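Local coordinates for protein enoyl-CoA hydratase carB homologue (PDB 5O34) that probably acts as a carboxymethylproline synthase-like member of the crotonase superfamily in the biosynthesis of the carbapenem antibiotic thienamycin, at residues A86-R91 and I138-I143; C92-G97 and R232-A237; A145-A150 and L165-A170; Y149-G154 and R171-E176. One frame throughout, in Å; residues are numbered along the deposited sequence.

Interaction 1: A86-R91 and I138-I143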
loop_
_atom_site.group_PDB
_atom_site.type_symbol
_atom_site.label_atom_id
_atom_site.label_comp_id
_atom_site.label_asym_id
_atom_site.label_seq_id
_atom_site.Cartn_x
_atom_site.Cartn_y
_atom_site.Cartn_z
ATOM N N ALA A 86 13.152 27.410 3.208
ATOM C CA ALA A 86 13.737 28.616 2.620
ATOM C C ALA A 86 15.258 28.707 2.828
ATOM O O ALA A 86 15.964 29.102 1.903
ATOM C CB ALA A 86 13.047 29.856 3.170
ATOM N N ASP A 87 15.758 28.335 4.027
ATOM C CA ASP A 87 17.184 28.381 4.377
ATOM C C ASP A 87 18.003 27.319 3.629
ATOM O O ASP A 87 17.887 26.128 3.930
ATOM C CB ASP A 87 17.366 28.260 5.906
ATOM C CG ASP A 87 18.759 28.554 6.462
ATOM O OD1 ASP A 87 19.739 28.527 5.679
ATOM O OD2 ASP A 87 18.873 28.775 7.691
ATOM N N GLU A 88 18.876 27.758 2.693
ATOM C CA GLU A 88 19.704 26.845 1.900
ATOM C C GLU A 88 20.857 26.204 2.709
ATOM O O GLU A 88 21.443 25.213 2.255
ATOM C CB GLU A 88 20.194 27.501 0.590
ATOM C CG GLU A 88 20.775 26.547 -0.464
ATOM C CD GLU A 88 20.061 25.250 -0.848
ATOM O OE1 GLU A 88 19.177 24.771 -0.099
ATOM O OE2 GLU A 88 20.441 24.678 -1.896
ATOM N N LYS A 89 21.124 26.696 3.930
ATOM C CA LYS A 89 22.141 26.084 4.792
ATOM C C LYS A 89 21.606 24.787 5.460
ATOM O O LYS A 89 22.398 23.990 5.963
ATOM C CB LYS A 89 22.688 27.089 5.816
ATOM C CG LYS A 89 23.548 28.177 5.177
ATOM C CD LYS A 89 24.060 29.178 6.195
ATOM C CE LYS A 89 24.944 30.218 5.546
ATOM N NZ LYS A 89 25.344 31.283 6.502
ATOM N N VAL A 90 20.268 24.568 5.409
ATOM C CA VAL A 90 19.565 23.397 5.947
ATOM C C VAL A 90 19.370 22.353 4.831
ATOM O O VAL A 90 18.870 22.688 3.751
ATOM C CB VAL A 90 18.209 23.805 6.603
ATOM C CG1 VAL A 90 17.411 22.586 7.068
ATOM C CG2 VAL A 90 18.425 24.775 7.761
ATOM N N ARG A 91 19.776 21.102 5.093
ATOM C CA ARG A 91 19.630 19.997 4.143
ATOM C C ARG A 91 18.772 18.854 4.698
ATOM O O ARG A 91 18.190 18.099 3.917
ATOM C CB ARG A 91 20.985 19.510 3.619
ATOM C CG ARG A 91 21.489 20.381 2.466
ATOM C CD ARG A 91 22.862 19.990 1.920
ATOM N NE ARG A 91 23.892 19.889 2.956
ATOM C CZ ARG A 91 24.472 20.920 3.565
ATOM N NH1 ARG A 91 24.113 22.165 3.271
ATOM N NH2 ARG A 91 25.400 20.715 4.487
ATOM N N ILE A 138 7.302 20.356 1.769
ATOM C CA ILE A 138 8.625 21.021 1.753
ATOM C C ILE A 138 9.665 20.161 1.008
ATOM O O ILE A 138 9.501 18.941 0.926
ATOM C CB ILE A 138 9.141 21.516 3.146
ATOM C CG1 ILE A 138 9.383 20.361 4.158
ATOM C CG2 ILE A 138 8.228 22.603 3.743
ATOM C CD1 ILE A 138 10.615 20.615 5.078
ATOM N N SER A 139 10.690 20.796 0.419
ATOM C CA SER A 139 11.712 20.095 -0.360
ATOM C C SER A 139 12.762 19.342 0.495
ATOM O O SER A 139 13.481 18.495 -0.038
ATOM C CB SER A 139 12.386 21.050 -1.342
ATOM O OG SER A 139 13.366 21.853 -0.702
ATOM N N LYS A 140 12.839 19.651 1.804
ATOM C CA LYS A 140 13.799 19.044 2.732
ATOM C C LYS A 140 13.252 17.767 3.395
ATOM O O LYS A 140 12.119 17.793 3.893
ATOM C CB LYS A 140 14.199 20.048 3.851
ATOM C CG LYS A 140 14.422 21.506 3.418
ATOM C CD LYS A 140 15.716 21.689 2.632
ATOM C CE LYS A 140 15.792 23.043 1.983
ATOM N NZ LYS A 140 16.505 24.006 2.846
ATOM N N PRO A 141 14.060 16.681 3.515
ATOM C CA PRO A 141 13.581 15.488 4.231
ATOM C C PRO A 141 13.440 15.778 5.717
ATOM O O PRO A 141 14.198 16.569 6.276
ATOM C CB PRO A 141 14.680 14.445 3.987
ATOM C CG PRO A 141 15.476 14.971 2.879
ATOM C CD PRO A 141 15.424 16.463 3.002
ATOM N N VAL A 142 12.446 15.151 6.344
ATOM C CA VAL A 142 12.141 15.327 7.760
ATOM C C VAL A 142 12.200 13.966 8.446
ATOM O O VAL A 142 11.563 13.019 7.988
ATOM C CB VAL A 142 10.766 16.028 7.975
ATOM C CG1 VAL A 142 10.554 16.396 9.439
ATOM C CG2 VAL A 142 10.624 17.264 7.085
ATOM N N ILE A 143 12.956 13.878 9.551
ATOM C CA ILE A 143 13.091 12.663 10.353
ATOM C C ILE A 143 12.336 12.858 11.649
ATOM O O ILE A 143 12.601 13.819 12.346
ATOM C CB ILE A 143 14.577 12.296 10.632
ATOM C CG1 ILE A 143 15.359 12.048 9.333
ATOM C CG2 ILE A 143 14.697 11.099 11.600
ATOM C CD1 ILE A 143 16.871 12.110 9.517
#
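Lys140 NZ reaches into a cluster of main-chain carbonyls in 86-91. It donates a hydrogen bond to Val90 O at 2.9 Å and another to Leu84 O, near the C-terminal end of helix 71-86. The donor stands 33° off the plane of the Val90 carbonyl. Asp87 O is as near, 2.8 Å from Lys140 NZ, but the angle is too poor for a hydrogen bond, and any attraction of the ammonium to it would be electrostatic. Lys140 CG lies anti to its own carbonyl carbon (chi1 -41°), and further bends at chi2 and chi4 fold the chain over, with CD passing 3.5 Å from Val90 O. The Glu88 carboxylate approaches obliquely, OE1 staying 4.0 Å from Lys140 NZ, too far for a salt bridge although the charges would favour each other.

Residues 87-90 form a type I turn, Val90 N bonding back to Asp87 O, which puts the Asp87 and Val90 carbonyls beside the lysine. Asp87 OD1 braces it as an Asx turn, accepting from Lys89 N at 2.9 Å. In the fold, 86-91 links helix 71-86 to strand 92-96, while residues 138-141 link helix 120-137 to the parallel neighbouring strand 142-146; the contact therefore joins the entrances to two strands related by a beta-alpha-beta crossover.

Beyond the lysine, Pro141 CD lies 3.3 Å from Arg91 O. Arg91 CB is directed away from 138-143, and NE hydrogen-bonds to Ser241 O. Gln249 of helix 245-249 touches both Glu88 and Lys140, and Ser139 OG bonds to Asp85.

Interaction 2: C92-G97 and R232-A237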
loop_
_atom_site.group_PDB
_atom_site.type_symbol
_atom_site.label_atom_id
_atom_site.label_comp_id
_atom_site.label_asym_id
_atom_site.label_seq_id
_atom_site.Cartn_x
_atom_site.Cartn_y
_atom_site.Cartn_z
ATOM N N CYS A 92 18.647 18.767 6.037
ATOM C CA CYS A 92 17.817 17.776 6.719
ATOM C C CYS A 92 17.227 18.342 8.001
ATOM O O CYS A 92 17.880 19.129 8.683
ATOM C CB CYS A 92 18.583 16.481 6.982
ATOM S SG CYS A 92 17.517 15.039 7.292
ATOM N N VAL A 93 15.990 17.923 8.328
ATOM C CA VAL A 93 15.238 18.337 9.523
ATOM C C VAL A 93 14.988 17.116 10.422
ATOM O O VAL A 93 14.635 16.050 9.918
ATOM C CB VAL A 93 13.889 19.006 9.141
ATOM C CG1 VAL A 93 13.151 19.524 10.364
ATOM C CG2 VAL A 93 14.077 20.113 8.104
ATOM N N VAL A 94 15.159 17.278 11.751
ATOM C CA VAL A 94 14.895 16.239 12.738
ATOM C C VAL A 94 13.857 16.777 13.723
ATOM O O VAL A 94 14.133 17.736 14.442
ATOM C CB VAL A 94 16.178 15.718 13.462
ATOM C CG1 VAL A 94 15.842 14.657 14.517
ATOM C CG2 VAL A 94 17.193 15.170 12.466
ATOM N N LEU A 95 12.658 16.174 13.725
ATOM C CA LEU A 95 11.567 16.470 14.647
ATOM C C LEU A 95 11.736 15.515 15.813
ATOM O O LEU A 95 11.811 14.299 15.615
ATOM C CB LEU A 95 10.204 16.256 13.984
ATOM C CG LEU A 95 9.429 17.499 13.575
ATOM C CD1 LEU A 95 8.126 17.108 12.903
ATOM C CD2 LEU A 95 9.155 18.414 14.776
ATOM N N TYR A 96 11.843 16.066 17.023
ATOM C CA TYR A 96 12.126 15.292 18.221
ATOM C C TYR A 96 11.225 15.693 19.383
ATOM O O TYR A 96 11.048 16.884 19.659
ATOM C CB TYR A 96 13.621 15.464 18.533
ATOM C CG TYR A 96 14.159 14.770 19.758
ATOM C CD1 TYR A 96 14.172 13.382 19.847
ATOM C CD2 TYR A 96 14.786 15.492 20.768
ATOM C CE1 TYR A 96 14.708 12.735 20.958
ATOM C CE2 TYR A 96 15.342 14.858 21.874
ATOM C CZ TYR A 96 15.301 13.477 21.967
ATOM O OH TYR A 96 15.833 12.846 23.065
ATOM N N GLY A 97 10.627 14.685 20.012
ATOM C CA GLY A 97 9.712 14.859 21.135
ATOM C C GLY A 97 10.375 15.177 22.462
ATOM O O GLY A 97 9.758 15.812 23.324
ATOM N N ARG A 232 21.304 8.047 16.585
ATOM C CA ARG A 232 20.937 7.429 15.318
ATOM C C ARG A 232 20.224 8.468 14.433
ATOM O O ARG A 232 20.564 8.592 13.256
ATOM C CB ARG A 232 20.099 6.158 15.576
ATOM C CG ARG A 232 19.773 5.300 14.352
ATOM C CD ARG A 232 20.912 5.079 13.374
ATOM N NE ARG A 232 20.379 4.706 12.063
ATOM C CZ ARG A 232 21.000 4.903 10.905
ATOM N NH1 ARG A 232 22.194 5.487 10.873
ATOM N NH2 ARG A 232 20.430 4.526 9.770
ATOM N N ALA A 233 19.327 9.279 15.029
ATOM C CA ALA A 233 18.607 10.348 14.321
ATOM C C ALA A 233 19.571 11.333 13.654
ATOM O O ALA A 233 19.441 11.598 12.455
ATOM C CB ALA A 233 17.671 11.078 15.274
ATOM N N LEU A 234 20.592 11.791 14.402
ATOM C CA LEU A 234 21.596 12.736 13.907
ATOM C C LEU A 234 22.598 12.092 12.966
ATOM O O LEU A 234 23.042 12.750 12.024
ATOM C CB LEU A 234 22.281 13.481 15.058
ATOM C CG LEU A 234 21.327 14.116 16.088
ATOM C CD1 LEU A 234 22.067 14.622 17.277
ATOM C CD2 LEU A 234 20.420 15.176 15.468
ATOM N N GLU A 235 22.911 10.795 13.167
ATOM C CA GLU A 235 23.798 10.050 12.258
ATOM C C GLU A 235 23.105 9.928 10.895
ATOM O O GLU A 235 23.731 10.198 9.870
ATOM C CB GLU A 235 24.148 8.657 12.818
ATOM C CG GLU A 235 25.049 7.843 11.900
ATOM C CD GLU A 235 25.443 6.448 12.348
ATOM O OE1 GLU A 235 25.018 6.011 13.446
ATOM O OE2 GLU A 235 26.191 5.788 11.589
ATOM N N LEU A 236 21.804 9.567 10.895
ATOM C CA LEU A 236 21.022 9.467 9.661
ATOM C C LEU A 236 20.839 10.844 9.012
ATOM O O LEU A 236 20.979 10.957 7.791
ATOM C CB LEU A 236 19.671 8.751 9.882
ATOM C CG LEU A 236 18.716 8.666 8.671
ATOM C CD1 LEU A 236 19.320 7.869 7.511
ATOM C CD2 LEU A 236 17.401 8.087 9.081
ATOM N N ALA A 237 20.574 11.887 9.828
ATOM C CA ALA A 237 20.443 13.273 9.344
ATOM C C ALA A 237 21.727 13.726 8.641
ATOM O O ALA A 237 21.656 14.357 7.587
ATOM C CB ALA A 237 20.115 14.201 10.495
#
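Val94 faces Ala233 and Ala237, one turn apart on helix 229-242, which packs on the large sheet of the crotonase fold. Strand 92-96 and helix segment 232-237 run nearly antiparallel, their axes at 165° and 9.0 Å apart at closest approach. No hydrogen bond crosses between them, so the contact is wholly one of packing.

The tight part lies at the two valine branches. CG1 of Val94, anti to the backbone N (chi1 178°), meets Ala233 CB at 4.1 Å, whereas CG2, on the other branch, comes within 3.7 Å of Ala237 CB. All three residues are buried, and Leu57 and Ile55 of strand 55-59 pack against Val94 and Ala237 respectively.

Looser contact begins one residue along the helix. Leu234 starts off alongside the strand, and its CD2 reaches Val94 CG2 at 4.4 Å; the residue is partly exposed. Farther round, Arg232 and Glu235 stand clear of the strand; their mutual ion pair, Arg232 NH1 to Glu235 OE1, is long at 3.9 Å, and Arg232 NE has a salt bridge to Glu222.

At the strand's start the backbones come closest, with Cys92 and Ala237 CA atoms 5.8 Å apart. Here Cys92 CB lies 3.8 Å from Ala237 O, and SG lies 4.2 Å from Ala237 CB.

Interaction 3: A145-A150 and L165-A170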
loop_
_atom_site.group_PDB
_atom_site.type_symbol
_atom_site.label_atom_id
_atom_site.label_comp_id
_atom_site.label_asym_id
_atom_site.label_seq_id
_atom_site.Cartn_x
_atom_site.Cartn_y
_atom_site.Cartn_z
ATOM N N ALA A 145 11.788 11.462 15.415
ATOM C CA ALA A 145 12.466 10.643 16.429
ATOM C C ALA A 145 11.528 10.491 17.627
ATOM O O ALA A 145 11.240 11.458 18.330
ATOM C CB ALA A 145 13.785 11.280 16.830
ATOM N N ILE A 146 10.974 9.278 17.777
ATOM C CA ILE A 146 9.948 8.913 18.757
ATOM C C ILE A 146 10.535 8.061 19.910
ATOM O O ILE A 146 11.067 6.976 19.669
ATOM C CB ILE A 146 8.746 8.244 18.008
ATOM C CG1 ILE A 146 8.341 9.075 16.755
ATOM C CG2 ILE A 146 7.548 8.038 18.933
ATOM C CD1 ILE A 146 7.349 8.423 15.737
ATOM N N ASP A 147 10.482 8.592 21.147
ATOM C CA ASP A 147 10.997 7.936 22.364
ATOM C C ASP A 147 9.888 7.515 23.316
ATOM O O ASP A 147 10.159 6.948 24.378
ATOM C CB ASP A 147 11.998 8.834 23.121
ATOM C CG ASP A 147 13.111 8.089 23.866
ATOM O OD1 ASP A 147 12.923 6.892 24.195
ATOM O OD2 ASP A 147 14.163 8.698 24.118
ATOM N N GLY A 148 8.652 7.794 22.942
ATOM C CA GLY A 148 7.513 7.436 23.768
ATOM C C GLY A 148 6.257 7.281 22.956
ATOM O O GLY A 148 6.296 6.850 21.803
ATOM N N TYR A 149 5.143 7.634 23.560
ATOM C CA TYR A 149 3.840 7.588 22.931
ATOM C C TYR A 149 3.705 8.589 21.768
ATOM O O TYR A 149 4.161 9.729 21.863
ATOM C CB TYR A 149 2.759 7.861 23.973
ATOM C CG TYR A 149 2.290 6.644 24.734
ATOM C CD1 TYR A 149 2.933 6.236 25.901
ATOM C CD2 TYR A 149 1.151 5.950 24.338
ATOM C CE1 TYR A 149 2.466 5.147 26.641
ATOM C CE2 TYR A 149 0.666 4.871 25.075
ATOM C CZ TYR A 149 1.329 4.467 26.223
ATOM O OH TYR A 149 0.854 3.390 26.939
ATOM N N ALA A 150 3.084 8.134 20.673
ATOM C CA ALA A 150 2.728 8.910 19.483
ATOM C C ALA A 150 1.255 8.549 19.268
ATOM O O ALA A 150 0.930 7.454 18.802
ATOM C CB ALA A 150 3.587 8.491 18.292
ATOM N N LEU A 165 11.913 7.137 13.274
ATOM C CA LEU A 165 12.846 6.386 14.092
ATOM C C LEU A 165 12.256 6.264 15.482
ATOM O O LEU A 165 11.951 7.271 16.129
ATOM C CB LEU A 165 14.195 7.098 14.109
ATOM C CG LEU A 165 15.346 6.427 14.851
ATOM C CD1 LEU A 165 15.773 5.126 14.181
ATOM C CD2 LEU A 165 16.515 7.357 14.926
ATOM N N GLY A 166 12.040 5.024 15.901
ATOM C CA GLY A 166 11.451 4.751 17.197
ATOM C C GLY A 166 12.402 4.094 18.172
ATOM O O GLY A 166 13.256 3.296 17.774
ATOM N N SER A 167 12.263 4.441 19.457
ATOM C CA SER A 167 13.007 3.788 20.527
ATOM C C SER A 167 12.161 2.547 20.850
ATOM O O SER A 167 10.988 2.501 20.463
ATOM C CB SER A 167 13.112 4.691 21.754
ATOM O OG SER A 167 11.905 4.743 22.499
ATOM N N GLU A 168 12.709 1.562 21.571
ATOM C CA GLU A 168 11.880 0.398 21.887
ATOM C C GLU A 168 10.792 0.724 22.957
ATOM O O GLU A 168 9.956 -0.129 23.261
ATOM C CB GLU A 168 12.731 -0.828 22.218
ATOM C CG GLU A 168 13.122 -1.586 20.950
ATOM C CD GLU A 168 14.605 -1.832 20.714
ATOM O OE1 GLU A 168 15.018 -1.871 19.531
ATOM O OE2 GLU A 168 15.350 -2.025 21.702
ATOM N N GLN A 169 10.739 1.998 23.405
ATOM C CA GLN A 169 9.742 2.550 24.333
ATOM C C GLN A 169 8.595 3.207 23.536
ATOM O O GLN A 169 7.567 3.578 24.122
ATOM C CB GLN A 169 10.385 3.600 25.279
ATOM C CG GLN A 169 11.357 3.035 26.322
ATOM C CD GLN A 169 10.718 2.042 27.269
ATOM O OE1 GLN A 169 10.830 0.822 27.095
ATOM N NE2 GLN A 169 10.051 2.542 28.307
ATOM N N ALA A 170 8.787 3.364 22.206
ATOM C CA ALA A 170 7.794 3.968 21.317
ATOM C C ALA A 170 6.542 3.103 21.247
ATOM O O ALA A 170 6.630 1.886 21.087
ATOM C CB ALA A 170 8.375 4.192 19.925
#
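The Ser167 side chain is directed toward Ile146 and Asp147, and each of its atoms has a defined neighbour there. CB sits 3.7 Å from Ile146 O and 3.3 Å from Asp147 OD1. OG, placed between the backbone N and the carbonyl carbon (chi1 76°), donates to Asp147 OD1 at 2.9 Å, meeting that oxygen from above the carboxylate plane, 36° out of it. The same OG accepts from Gln169 N at 3.1 Å, an ST turn laid over the type I turn 167-170. One hydroxyl thus ties the turn to the neighbouring segment.

Next to it the backbones pair as parallel strands: Ile146 N gives an almost straight bond to Leu165 O (2.8 Å, 176°), and Ser167 N bonds to Ile146 O. These are adjacent strands, 142-146 and 163-167, of the main crotonase sheet, and just past this pairing both chains turn off toward the small sheet of 149-151 and 171-173, staying side by side.

Through the bend, Ile146 CG2 packs 4.1 Å from Ala170 CB, and Gly148 O takes a CA-H contact from Ala170 CA at 3.3 Å. Ser226 touches both Asp147 and Gln169.

Interaction 4: Y149-G154 and R171-E176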
loop_
_atom_site.group_PDB
_atom_site.type_symbol
_atom_site.label_atom_id
_atom_site.label_comp_id
_atom_site.label_asym_id
_atom_site.label_seq_id
_atom_site.Cartn_x
_atom_site.Cartn_y
_atom_site.Cartn_z
ATOM N N TYR A 149 5.143 7.634 23.560
ATOM C CA TYR A 149 3.840 7.588 22.931
ATOM C C TYR A 149 3.705 8.589 21.768
ATOM O O TYR A 149 4.161 9.729 21.863
ATOM C CB TYR A 149 2.759 7.861 23.973
ATOM C CG TYR A 149 2.290 6.644 24.734
ATOM C CD1 TYR A 149 2.933 6.236 25.901
ATOM C CD2 TYR A 149 1.151 5.950 24.338
ATOM C CE1 TYR A 149 2.466 5.147 26.641
ATOM C CE2 TYR A 149 0.666 4.871 25.075
ATOM C CZ TYR A 149 1.329 4.467 26.223
ATOM O OH TYR A 149 0.854 3.390 26.939
ATOM N N ALA A 150 3.084 8.134 20.673
ATOM C CA ALA A 150 2.728 8.910 19.483
ATOM C C ALA A 150 1.255 8.549 19.268
ATOM O O ALA A 150 0.930 7.454 18.802
ATOM C CB ALA A 150 3.587 8.491 18.292
ATOM N N ILE A 151 0.373 9.425 19.754
ATOM C CA ILE A 151 -1.087 9.271 19.762
ATOM C C ILE A 151 -1.761 10.345 18.878
ATOM O O ILE A 151 -1.279 11.479 18.823
ATOM C CB ILE A 151 -1.597 9.346 21.238
ATOM C CG1 ILE A 151 -0.853 8.357 22.173
ATOM C CG2 ILE A 151 -3.117 9.167 21.348
ATOM C CD1 ILE A 151 -1.043 8.653 23.697
ATOM N N GLY A 152 -2.877 9.974 18.235
ATOM C CA GLY A 152 -3.698 10.842 17.391
ATOM C C GLY A 152 -2.942 11.798 16.493
ATOM O O GLY A 152 -2.235 11.365 15.570
ATOM N N VAL A 153 -3.060 13.113 16.796
ATOM C CA VAL A 153 -2.417 14.217 16.067
ATOM C C VAL A 153 -0.890 14.084 16.100
ATOM O O VAL A 153 -0.232 14.368 15.091
ATOM C CB VAL A 153 -2.934 15.614 16.541
ATOM C CG1 VAL A 153 -2.160 16.764 15.893
ATOM C CG2 VAL A 153 -4.432 15.764 16.253
ATOM N N GLY A 154 -0.357 13.605 17.229
ATOM C CA GLY A 154 1.071 13.362 17.412
ATOM C C GLY A 154 1.583 12.350 16.408
ATOM O O GLY A 154 2.553 12.616 15.687
ATOM N N ARG A 171 5.383 3.735 21.464
ATOM C CA ARG A 171 4.073 3.091 21.420
ATOM C C ARG A 171 3.151 3.957 20.553
ATOM O O ARG A 171 3.031 5.158 20.783
ATOM C CB ARG A 171 3.534 2.810 22.839
ATOM C CG ARG A 171 4.337 1.704 23.533
ATOM C CD ARG A 171 3.874 1.350 24.934
ATOM N NE ARG A 171 2.651 0.543 24.923
ATOM C CZ ARG A 171 2.606 -0.780 24.767
ATOM N NH1 ARG A 171 3.725 -1.476 24.591
ATOM N NH2 ARG A 171 1.442 -1.415 24.773
ATOM N N LEU A 172 2.596 3.367 19.482
ATOM C CA LEU A 172 1.773 4.078 18.490
ATOM C C LEU A 172 0.279 3.753 18.654
ATOM O O LEU A 172 -0.067 2.582 18.797
ATOM C CB LEU A 172 2.289 3.716 17.081
ATOM C CG LEU A 172 3.516 4.485 16.514
ATOM C CD1 LEU A 172 4.709 4.540 17.460
ATOM C CD2 LEU A 172 3.992 3.865 15.248
ATOM N N VAL A 173 -0.598 4.788 18.696
ATOM C CA VAL A 173 -2.033 4.617 18.908
ATOM C C VAL A 173 -2.815 5.615 18.067
ATOM O O VAL A 173 -2.436 6.776 17.915
ATOM C CB VAL A 173 -2.458 4.742 20.420
ATOM C CG1 VAL A 173 -3.619 3.813 20.773
ATOM C CG2 VAL A 173 -1.286 4.530 21.382
ATOM N N MET A 174 -3.974 5.135 17.579
ATOM C CA MET A 174 -4.973 5.926 16.880
ATOM C C MET A 174 -6.293 5.651 17.639
ATOM O O MET A 174 -7.121 4.918 17.118
ATOM C CB MET A 174 -5.104 5.545 15.386
ATOM C CG MET A 174 -4.248 6.373 14.471
ATOM S SD MET A 174 -4.471 8.138 14.567
ATOM C CE MET A 174 -3.449 8.493 13.437
ATOM N N PRO A 175 -6.443 6.115 18.921
ATOM C CA PRO A 175 -7.690 5.852 19.677
ATOM C C PRO A 175 -8.921 6.761 19.414
ATOM O O PRO A 175 -9.886 6.677 20.177
ATOM C CB PRO A 175 -7.223 5.979 21.132
ATOM C CG PRO A 175 -6.200 7.045 21.085
ATOM C CD PRO A 175 -5.539 6.998 19.704
ATOM N N GLU A 176 -8.885 7.627 18.381
ATOM C CA GLU A 176 -9.971 8.551 18.000
ATOM C C GLU A 176 -11.401 8.028 18.232
ATOM O O GLU A 176 -12.217 8.751 18.815
ATOM C CB GLU A 176 -9.825 9.014 16.541
ATOM C CG GLU A 176 -8.935 10.230 16.374
ATOM C CD GLU A 176 -7.440 9.985 16.317
ATOM O OE1 GLU A 176 -6.996 8.864 16.659
ATOM O OE2 GLU A 176 -6.710 10.931 15.944
#
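Ala150 makes two of the three main-chain hydrogen bonds that join the strands: its N donates to Arg171 O (3.0 Å, 160°), and its O accepts from Val173 N at 3.1 Å. Gly152 N closes the series on Val173 O, at a more bent 141°. This is parallel pairing in the small second sheet of the crotonase fold, where strand 149-151 is followed by helix 152-158. In crotonases a peptide N-H at the start of the equivalent helix helps to form the oxyanion hole, and this turn is consistent with that role.

Around the backbone, packing divides by sheet face. On one face, Tyr149 and Arg171 point the same way, side by side. Arg171 CB sits over the Tyr149 ring centre in a CH-pi contact, 4.2 Å from the centroid and 11° off the normal, while Val173 CG2 lies at the ring edge. The arginine's NE goes on to a salt bridge with Glu208. Ile151 CG1 extends the row, 3.9 Å from Val173 CG2, and its CG2, anti to the backbone N, lies 3.6 Å from Pro175 CD, the two side chains crossing at about a right angle. On the opposite face Ala150 CB meets Leu172 CD1 at 4.2 Å.

Gly152 turns with positive phi, and two side chains close on it: Met174 CE comes to 3.8 Å from Gly152 O, and Glu176 OE2 to 3.3 Å from Gly152 CA.

How the interactions relate
Interactions 1, 2 and 3 all hold the large sheet, whose strands 92-96, 142-146 and 163-167 lie next to one another. Interactions 1 and 2 meet through probable backbone bonds of Ile143 with Val93 and Leu95; interactions 2 and 3 meet through a probable bond from Ala145 N to Leu95 O. Chemistry follows place: the partly buried strand entrances of 1 depend on a lysine among carbonyls, the buried helix-sheet face of 2 is apolar, and the buried 3 combines strand pairing with a serine-aspartate bond. Interaction 4, partly buried, shares Tyr149 and Ala150 with 3 but belongs to the small sheet; the centres of interactions 1 and 4 are about 26 Å apart, on opposite sides of the chain's centre.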